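Local coordinates for protein DNA polymerase III, beta subunit (Thermotoga maritima, PDB 1VPK) that probably encircles DNA as a head-to-tail ring of two subunits, tethering the replicative polymerase and other proteins for processive synthesis, at residues 253-256 with 257-261. Residues are numbered along the deposited sequence; the frame is centred on the assembly and turned at random.
Sequences PDYK and RVIPE
Asp254 and Arg257 meet twice, by backbone and by side chain, at the start of a short 3-10 turn. Asp254 O takes the N-H of Arg257 (O to N 3.2 Å), while OD2 forms a salt bridge with Arg257 NE at 3.1 Å. CG of Asp254 is anti to its own N (chi1 -168°), which sets the carboxylate next to the carbonyl carbon, so that backbone O and OD2 both serve Arg257. NE comes from above the carboxylate plane, 52° out of it, and the two charged planes stand nearly perpendicular, so the pairing is one-pronged. Tyr255 O accepts Val258 N at 2.9 Å, and its ring edge, through CD1, meets Ile259 CD1 at 3.8 Å nearly in the ring plane; the two side chains run side by side. This pair faces the sheet beneath, on Leu190 of strand 187-194, and Ile259 also reaches Ile371 of strand 368-372. Tyr255 OH is hydrogen-bonded to Glu172 and Arg179. Lys256 O receives Ile259 N at 3.1 Å, the third i to i+3 bond in succession, and the methylene CG of Lys256 lies over one face of the Tyr255 ring, toward its rim. The connection from the central to the C-terminal domain thus rests on the sheet through apolar contacts and a hydrogen-bonded phenol, whereas the ion pair sits on the exposed side, where solvent would probably weaken its charge attraction.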
loop_
_atom_site.group_PDB
_atom_site.type_symbol
_atom_site.label_atom_id
_atom_site.label_comp_id
_atom_site.label_asym_id
_atom_site.label_seq_id
_atom_site.Cartn_x
_atom_site.Cartn_y
_atom_site.Cartn_z
ATOM N N PRO A 253 -6.324 22.020 25.735
ATOM C CA PRO A 253 -5.298 22.295 26.766
ATOM C C PRO A 253 -4.544 23.587 26.554
ATOM O O PRO A 253 -4.423 24.066 25.422
ATOM C CB PRO A 253 -4.294 21.171 26.592
ATOM C CG PRO A 253 -4.967 20.135 25.874
ATOM C CD PRO A 253 -6.122 20.708 25.112
ATOM N N ASP A 254 -4.006 24.120 27.645
ATOM C CA ASP A 254 -3.155 25.302 27.599
ATOM C C ASP A 254 -1.774 24.896 27.093
ATOM O O ASP A 254 -0.823 24.751 27.847
ATOM C CB ASP A 254 -3.081 25.955 28.991
ATOM C CG ASP A 254 -2.463 27.332 28.947
ATOM O OD1 ASP A 254 -2.070 27.779 27.846
ATOM O OD2 ASP A 254 -2.357 27.964 30.008
ATOM N N TYR A 255 -1.699 24.713 25.782
ATOM C CA TYR A 255 -0.572 24.078 25.124
ATOM C C TYR A 255 0.709 24.915 25.255
ATOM O O TYR A 255 1.816 24.379 25.243
ATOM C CB TYR A 255 -0.915 23.805 23.648
ATOM C CG TYR A 255 -1.135 25.057 22.844
ATOM C CD1 TYR A 255 -0.071 25.697 22.215
ATOM C CD2 TYR A 255 -2.402 25.630 22.735
ATOM C CE1 TYR A 255 -0.260 26.881 21.510
ATOM C CE2 TYR A 255 -2.586 26.810 22.050
ATOM C CZ TYR A 255 -1.517 27.407 21.422
ATOM O OH TYR A 255 -1.688 28.549 20.717
ATOM N N LYS A 256 0.554 26.223 25.405
ATOM C CA LYS A 256 1.691 27.128 25.519
ATOM C C LYS A 256 2.653 26.733 26.669
ATOM O O LYS A 256 3.851 26.947 26.579
ATOM C CB LYS A 256 1.196 28.574 25.664
ATOM C CG LYS A 256 0.472 29.097 24.380
ATOM C CD LYS A 256 -0.720 30.062 24.653
ATOM C CE LYS A 256 -1.331 30.566 23.351
ATOM N NZ LYS A 256 -2.728 31.032 23.491
ATOM N N ARG A 257 2.136 26.059 27.690
ATOM C CA ARG A 257 3.005 25.585 28.778
ATOM C C ARG A 257 3.986 24.480 28.387
ATOM O O ARG A 257 4.917 24.218 29.114
ATOM C CB ARG A 257 2.151 25.093 29.942
ATOM C CG ARG A 257 1.250 26.149 30.578
ATOM C CD ARG A 257 0.043 25.459 31.094
ATOM N NE ARG A 257 -0.784 26.240 32.007
ATOM C CZ ARG A 257 -0.554 26.335 33.318
ATOM N NH1 ARG A 257 0.497 25.731 33.896
ATOM N NH2 ARG A 257 -1.372 27.074 34.058
ATOM N N VAL A 258 3.790 23.810 27.262
ATOM C CA VAL A 258 4.796 22.853 26.814
ATOM C C VAL A 258 5.745 23.414 25.753
ATOM O O VAL A 258 6.642 22.704 25.266
ATOM C CB VAL A 258 4.144 21.547 26.304
ATOM C CG1 VAL A 258 3.094 21.090 27.304
ATOM C CG2 VAL A 258 3.510 21.697 24.866
ATOM N N ILE A 259 5.507 24.650 25.329
ATOM C CA ILE A 259 6.400 25.289 24.380
ATOM C C ILE A 259 7.443 26.053 25.200
ATOM O O ILE A 259 7.113 27.063 25.783
ATOM C CB ILE A 259 5.644 26.227 23.450
ATOM C CG1 ILE A 259 4.568 25.435 22.698
ATOM C CG2 ILE A 259 6.613 26.948 22.491
ATOM C CD1 ILE A 259 3.717 26.285 21.874
ATOM N N PRO A 260 8.678 25.538 25.295
ATOM C CA PRO A 260 9.686 26.232 26.092
ATOM C C PRO A 260 10.024 27.615 25.585
ATOM O O PRO A 260 9.906 27.880 24.399
ATOM C CB PRO A 260 10.908 25.316 25.998
ATOM C CG PRO A 260 10.308 23.948 25.718
ATOM C CD PRO A 260 9.224 24.286 24.733
ATOM N N GLU A 261 10.405 28.510 26.502
ATOM C CA GLU A 261 10.705 29.886 26.129
ATOM C C GLU A 261 12.196 30.091 25.873
ATOM O O GLU A 261 12.587 31.061 25.216
ATOM C CB GLU A 261 10.203 30.870 27.185
ATOM C CG GLU A 261 8.777 31.362 26.955
ATOM C CD GLU A 261 7.721 30.395 27.430
ATOM O OE1 GLU A 261 7.675 30.107 28.646
ATOM O OE2 GLU A 261 6.909 29.943 26.583
#